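TRAP dicarboxylate ABC transporter, substrate-binding protein (Roseobacter denitrificans, PDB 4OVQ) binds beta-D-glucuronate as the periplasmic solute-binding component of a TRAP transport system, probably delivering it to the membrane permease. Local coordinates at residues N25-N38 with R78-G90. Sequence-based numbering, arbitrary orientation.
Sequences NWRGWNIHVDGYPN and RAGALEIGNFNLG. With BDP (beta-D-glucopyranuronic acid), chain C.
Glu83 lies against Trp26 with its carboxylate plane within 8° of the indole plane. Its CG sits over one ring face, 3.6 Å from Trp26 CD1, and Glu83 CB adds a CH-pi contact above the five-membered ring. The bend at chi2 (77°) folds the carboxylate back to the neighbouring backbone, where Arg27 N donates a nearly straight bond to Glu83 OE1 (2.8 Å, 169°), meeting it from above the carboxylate plane. The other oxygen, OE2, is linked through a water to Asn25 O. Cut back to an alanine, this position would lose OE1, OE2 and CG, which would probably leave Arg27 N without this acceptor, break the water link and thin Glu83's cover on the Trp26 ring to CB alone.

On the other side of the strands, the guanidinium of Arg27 reaches back over Leu82, whose CD1 lies against its face, while a water at the guanidinium edge accepts from NH1. Leu82 CD2 meets Trp29 CB at 3.9 Å. With CG anti to the backbone N, the Trp29 indole swings to the carbonyl side, bringing its edge in plane with Asn86 O and its six-membered ring obliquely against Phe87 (CE3 to Phe87 CE1, 3.5 Å). A CB at Gly85 would collide with Phe87 CZ, consistent with a glycine there.

Parallel pairing holds the backbones in register: Trp29 N donates to Ile84 O (3.0 Å), and Asn86 N to Trp29 O. Beyond strand 25-29, Asn38 ND2 donates to Asn86 OD1 (2.8 Å), while Cys235 O receives Asn86 ND2.

Strand 25-29 is flanked by 58-62 and 84-88, the 2-1-3 order of a type II periplasmic-binding-protein lobe; its following loop brings His32 NE2 to glucuronate O2 (2.9 Å). Trp26, Ile84 and Asn86 touch helix 37-52; Trp29 and Phe87 touch helix 70-79.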
loop_
_atom_site.group_PDB
_atom_site.type_symbol
_atom_site.label_atom_id
_atom_site.label_comp_id
_atom_site.label_asym_id
_atom_site.label_seq_id
_atom_site.Cartn_x
_atom_site.Cartn_y
_atom_site.Cartn_z
ATOM N N ASN A 25 7.675 -19.257 17.627
ATOM C CA ASN A 25 8.600 -18.668 16.661
ATOM C C ASN A 25 7.861 -18.402 15.354
ATOM O O ASN A 25 7.478 -19.328 14.618
ATOM C CB ASN A 25 9.781 -19.592 16.432
ATOM C CG ASN A 25 10.537 -19.900 17.724
ATOM O OD1 ASN A 25 10.509 -19.118 18.679
ATOM N ND2 ASN A 25 11.223 -21.041 17.751
ATOM N N TRP A 26 7.641 -17.127 15.078
ATOM C CA TRP A 26 6.807 -16.734 13.964
ATOM C C TRP A 26 7.610 -16.446 12.703
ATOM O O TRP A 26 8.816 -16.179 12.742
ATOM C CB TRP A 26 6.021 -15.467 14.341
ATOM C CG TRP A 26 5.057 -15.593 15.532
ATOM C CD1 TRP A 26 4.600 -16.752 16.102
ATOM C CD2 TRP A 26 4.436 -14.521 16.260
ATOM N NE1 TRP A 26 3.740 -16.459 17.137
ATOM C CE2 TRP A 26 3.628 -15.100 17.259
ATOM C CE3 TRP A 26 4.504 -13.129 16.177
ATOM C CZ2 TRP A 26 2.877 -14.331 18.156
ATOM C CZ3 TRP A 26 3.762 -12.364 17.056
ATOM C CH2 TRP A 26 2.976 -12.961 18.051
ATOM N N ARG A 27 6.897 -16.455 11.581
ATOM C CA ARG A 27 7.453 -16.032 10.316
ATOM C C ARG A 27 6.639 -14.848 9.804
ATOM O O ARG A 27 5.417 -14.803 9.997
ATOM C CB ARG A 27 7.424 -17.187 9.316
ATOM C CG ARG A 27 8.295 -18.334 9.791
ATOM C CD ARG A 27 7.961 -19.631 9.130
ATOM N NE ARG A 27 8.078 -19.546 7.686
ATOM C CZ ARG A 27 7.070 -19.639 6.818
ATOM N NH1 ARG A 27 5.812 -19.819 7.215
ATOM N NH2 ARG A 27 7.333 -19.554 5.516
ATOM N N GLY A 28 7.339 -13.917 9.174
ATOM C CA GLY A 28 6.721 -12.731 8.616
ATOM C C GLY A 28 7.120 -12.439 7.182
ATOM O O GLY A 28 8.232 -12.752 6.756
ATOM N N TRP A 29 6.204 -11.804 6.452
ATOM C CA TRP A 29 6.412 -11.424 5.054
ATOM C C TRP A 29 6.546 -9.932 4.853
ATOM O O TRP A 29 5.794 -9.138 5.457
ATOM C CB TRP A 29 5.229 -11.949 4.223
ATOM C CG TRP A 29 5.223 -11.727 2.757
ATOM C CD1 TRP A 29 5.575 -12.645 1.795
ATOM C CD2 TRP A 29 4.774 -10.559 2.049
ATOM N NE1 TRP A 29 5.408 -12.099 0.558
ATOM C CE2 TRP A 29 4.919 -10.825 0.673
ATOM C CE3 TRP A 29 4.293 -9.304 2.447
ATOM C CZ2 TRP A 29 4.591 -9.880 -0.322
ATOM C CZ3 TRP A 29 3.994 -8.359 1.475
ATOM C CH2 TRP A 29 4.087 -8.672 0.099
ATOM N N ASN A 30 7.486 -9.547 4.010
ATOM C CA ASN A 30 7.614 -8.178 3.533
ATOM C C ASN A 30 8.137 -8.248 2.108
ATOM O O ASN A 30 9.033 -9.060 1.816
ATOM C CB ASN A 30 8.583 -7.394 4.450
ATOM C CG ASN A 30 9.110 -6.098 3.819
ATOM O OD1 ASN A 30 8.358 -5.337 3.246
ATOM N ND2 ASN A 30 10.415 -5.821 3.955
ATOM N N ILE A 31 7.615 -7.421 1.206
ATOM C CA ILE A 31 8.010 -7.492 -0.202
ATOM C C ILE A 31 9.282 -6.711 -0.527
ATOM O O ILE A 31 9.863 -6.915 -1.595
ATOM C CB ILE A 31 6.846 -7.034 -1.127
ATOM C CG1 ILE A 31 6.936 -7.609 -2.551
ATOM C CG2 ILE A 31 6.693 -5.527 -1.123
ATOM C CD1 ILE A 31 5.538 -7.607 -3.256
ATOM N N HIS A 32 9.743 -5.855 0.391
ATOM C CA HIS A 32 10.737 -4.826 0.072
ATOM C C HIS A 32 12.189 -5.274 0.229
ATOM O O HIS A 32 12.470 -6.300 0.844
ATOM C CB HIS A 32 10.449 -3.523 0.829
ATOM C CG HIS A 32 9.203 -2.858 0.350
ATOM N ND1 HIS A 32 9.149 -2.189 -0.854
ATOM C CD2 HIS A 32 7.950 -2.810 0.871
ATOM C CE1 HIS A 32 7.918 -1.754 -1.054
ATOM N NE2 HIS A 32 7.171 -2.108 -0.022
ATOM N N VAL A 33 13.075 -4.465 -0.323
ATOM C CA VAL A 33 14.508 -4.776 -0.316
ATOM C C VAL A 33 15.223 -4.191 0.877
ATOM O O VAL A 33 14.596 -3.569 1.740
ATOM C CB VAL A 33 15.160 -4.245 -1.568
ATOM C CG1 VAL A 33 14.514 -4.879 -2.790
ATOM C CG2 VAL A 33 15.029 -2.750 -1.602
ATOM N N ASP A 34 16.539 -4.355 0.900
ATOM C CA ASP A 34 17.308 -3.894 2.021
ATOM C C ASP A 34 17.252 -2.388 2.183
ATOM O O ASP A 34 17.303 -1.630 1.208
ATOM C CB ASP A 34 18.785 -4.301 1.902
ATOM C CG ASP A 34 19.010 -5.801 2.030
ATOM O OD1 ASP A 34 18.106 -6.530 2.488
ATOM O OD2 ASP A 34 20.123 -6.251 1.663
ATOM N N GLY A 35 17.190 -1.961 3.438
ATOM C CA GLY A 35 17.230 -0.552 3.749
ATOM C C GLY A 35 15.958 0.206 3.528
ATOM O O GLY A 35 15.860 1.390 3.908
ATOM N N TYR A 36 14.964 -0.453 2.893
ATOM C CA TYR A 36 13.675 0.164 2.686
ATOM C C TYR A 36 13.046 0.385 4.048
ATOM O O TYR A 36 13.234 -0.448 4.951
ATOM C CB TYR A 36 12.785 -0.751 1.839
ATOM C CG TYR A 36 11.648 -0.070 1.136
ATOM C CD1 TYR A 36 11.851 0.595 -0.074
ATOM C CD2 TYR A 36 10.352 -0.124 1.654
ATOM C CE1 TYR A 36 10.787 1.209 -0.718
ATOM C CE2 TYR A 36 9.286 0.474 1.014
ATOM C CZ TYR A 36 9.510 1.140 -0.178
ATOM O OH TYR A 36 8.468 1.726 -0.837
ATOM N N PRO A 37 12.357 1.503 4.204
ATOM C CA PRO A 37 11.744 1.875 5.482
ATOM C C PRO A 37 10.989 0.709 6.098
ATOM O O PRO A 37 11.190 0.382 7.272
ATOM C CB PRO A 37 10.805 3.017 5.098
ATOM C CG PRO A 37 11.577 3.715 3.971
ATOM C CD PRO A 37 12.244 2.584 3.211
ATOM N N ASN A 38 10.140 0.054 5.310
ATOM C CA ASN A 38 9.368 -1.069 5.834
ATOM C C ASN A 38 10.211 -2.252 6.294
ATOM O O ASN A 38 9.866 -3.001 7.224
ATOM C CB ASN A 38 8.412 -1.594 4.758
ATOM C CG ASN A 38 7.432 -0.571 4.285
ATOM O OD1 ASN A 38 7.744 0.604 4.136
ATOM N ND2 ASN A 38 6.222 -1.023 3.992
ATOM N N ARG A 78 -4.026 -15.280 6.465
ATOM C CA ARG A 78 -5.426 -15.552 6.811
ATOM C C ARG A 78 -5.594 -17.034 7.205
ATOM O O ARG A 78 -6.275 -17.368 8.178
ATOM C CB ARG A 78 -6.310 -15.226 5.616
ATOM C CG ARG A 78 -7.765 -15.268 5.951
ATOM C CD ARG A 78 -8.631 -14.880 4.775
ATOM N NE ARG A 78 -10.029 -14.796 5.198
ATOM C CZ ARG A 78 -11.074 -15.233 4.501
ATOM N NH1 ARG A 78 -10.905 -15.819 3.317
ATOM N NH2 ARG A 78 -12.300 -15.097 5.006
ATOM N N ALA A 79 -4.914 -17.911 6.480
ATOM C CA ALA A 79 -5.001 -19.354 6.705
ATOM C C ALA A 79 -4.163 -19.857 7.884
ATOM O O ALA A 79 -4.234 -21.041 8.274
ATOM C CB ALA A 79 -4.591 -20.079 5.426
ATOM N N GLY A 80 -3.333 -18.989 8.447
ATOM C CA GLY A 80 -2.464 -19.377 9.535
ATOM C C GLY A 80 -1.188 -20.106 9.172
ATOM O O GLY A 80 -0.488 -20.603 10.054
ATOM N N ALA A 81 -0.863 -20.141 7.885
ATOM C CA ALA A 81 0.400 -20.698 7.433
ATOM C C ALA A 81 1.585 -19.742 7.672
ATOM O O ALA A 81 2.746 -20.173 7.731
ATOM C CB ALA A 81 0.284 -21.034 5.973
ATOM N N LEU A 82 1.262 -18.463 7.845
ATOM C CA LEU A 82 2.230 -17.412 8.162
ATOM C C LEU A 82 1.595 -16.580 9.247
ATOM O O LEU A 82 0.408 -16.324 9.210
ATOM C CB LEU A 82 2.407 -16.560 6.920
ATOM C CG LEU A 82 3.731 -15.945 6.523
ATOM C CD1 LEU A 82 4.839 -16.985 6.575
ATOM C CD2 LEU A 82 3.554 -15.369 5.115
ATOM N N GLU A 83 2.361 -16.135 10.226
ATOM C CA GLU A 83 1.764 -15.371 11.310
ATOM C C GLU A 83 1.645 -13.869 11.005
ATOM O O GLU A 83 0.698 -13.229 11.443
ATOM C CB GLU A 83 2.595 -15.540 12.596
ATOM C CG GLU A 83 2.625 -16.996 13.133
ATOM C CD GLU A 83 3.560 -17.957 12.370
ATOM O OE1 GLU A 83 4.356 -17.570 11.495
ATOM O OE2 GLU A 83 3.465 -19.171 12.658
ATOM N N ILE A 84 2.627 -13.326 10.298
ATOM C CA ILE A 84 2.792 -11.879 10.212
ATOM C C ILE A 84 2.993 -11.447 8.777
ATOM O O ILE A 84 3.698 -12.117 8.008
ATOM C CB ILE A 84 4.023 -11.422 11.060
ATOM C CG1 ILE A 84 3.766 -11.651 12.554
ATOM C CG2 ILE A 84 4.369 -9.989 10.759
ATOM C CD1 ILE A 84 2.753 -10.728 13.191
ATOM N N GLY A 85 2.437 -10.286 8.436
ATOM C CA GLY A 85 2.784 -9.630 7.183
ATOM C C GLY A 85 2.774 -8.123 7.354
ATOM O O GLY A 85 2.048 -7.575 8.165
ATOM N N ASN A 86 3.634 -7.442 6.622
ATOM C CA ASN A 86 3.444 -6.034 6.349
ATOM C C ASN A 86 2.762 -5.970 4.985
ATOM O O ASN A 86 3.395 -6.200 3.957
ATOM C CB ASN A 86 4.793 -5.294 6.358
ATOM C CG ASN A 86 4.780 -4.000 5.547
ATOM O OD1 ASN A 86 5.746 -3.675 4.857
ATOM N ND2 ASN A 86 3.680 -3.273 5.607
ATOM N N PHE A 87 1.476 -5.681 5.005
ATOM C CA PHE A 87 0.660 -5.645 3.818
ATOM C C PHE A 87 0.190 -4.212 3.483
ATOM O O PHE A 87 -0.369 -3.485 4.325
ATOM C CB PHE A 87 -0.570 -6.559 3.956
ATOM C CG PHE A 87 -0.247 -8.002 4.127
ATOM C CD1 PHE A 87 0.769 -8.585 3.396
ATOM C CD2 PHE A 87 -0.984 -8.766 5.024
ATOM C CE1 PHE A 87 1.075 -9.929 3.557
ATOM C CE2 PHE A 87 -0.709 -10.105 5.198
ATOM C CZ PHE A 87 0.314 -10.684 4.462
ATOM N N ASN A 88 0.369 -3.851 2.218
ATOM C CA ASN A 88 -0.339 -2.697 1.657
ATOM C C ASN A 88 -1.836 -3.001 1.630
ATOM O O ASN A 88 -2.234 -4.133 1.334
ATOM C CB ASN A 88 0.141 -2.515 0.235
ATOM C CG ASN A 88 -0.334 -1.223 -0.416
ATOM O OD1 ASN A 88 -1.344 -1.217 -1.140
ATOM N ND2 ASN A 88 0.439 -0.158 -0.259
ATOM N N LEU A 89 -2.687 -2.029 1.925
ATOM C CA LEU A 89 -4.132 -2.322 1.938
ATOM C C LEU A 89 -4.750 -2.536 0.561
ATOM O O LEU A 89 -5.837 -3.081 0.460
ATOM C CB LEU A 89 -4.912 -1.276 2.740
ATOM C CG LEU A 89 -5.206 -1.779 4.154
ATOM C CD1 LEU A 89 -3.961 -1.971 4.982
ATOM C CD2 LEU A 89 -6.200 -0.846 4.867
ATOM N N GLY A 90 -4.046 -2.133 -0.498
ATOM C CA GLY A 90 -4.530 -2.328 -1.859
ATOM C C GLY A 90 -4.982 -3.739 -2.168
ATOM O O GLY A 90 -6.123 -3.987 -2.535
HETATM C C1 BDP C . 4.179 -0.558 -2.876
HETATM C C2 BDP C . 3.708 -1.303 -1.654
HETATM C C3 BDP C . 3.938 -2.729 -1.904
HETATM C C4 BDP C . 3.187 -3.171 -3.115
HETATM C C5 BDP C . 3.600 -2.354 -4.316
HETATM C C6 BDP C . 2.825 -2.721 -5.592
HETATM O O2 BDP C . 4.580 -0.856 -0.561
HETATM O O3 BDP C . 3.314 -3.419 -0.757
HETATM O O4 BDP C . 3.440 -4.617 -3.368
HETATM O O5 BDP C . 3.433 -0.964 -4.073
HETATM O O6A BDP C . 2.498 -3.930 -5.784
HETATM O O1 BDP C . 3.994 0.825 -2.779
HETATM O O6B BDP C . 2.719 -1.783 -6.420
HETATM O O HOH W 1 5.807 -20.586 13.279
HETATM O O HOH W 2 4.802 -19.581 9.743
HETATM O O HOH W 3 5.652 -5.675 2.583
#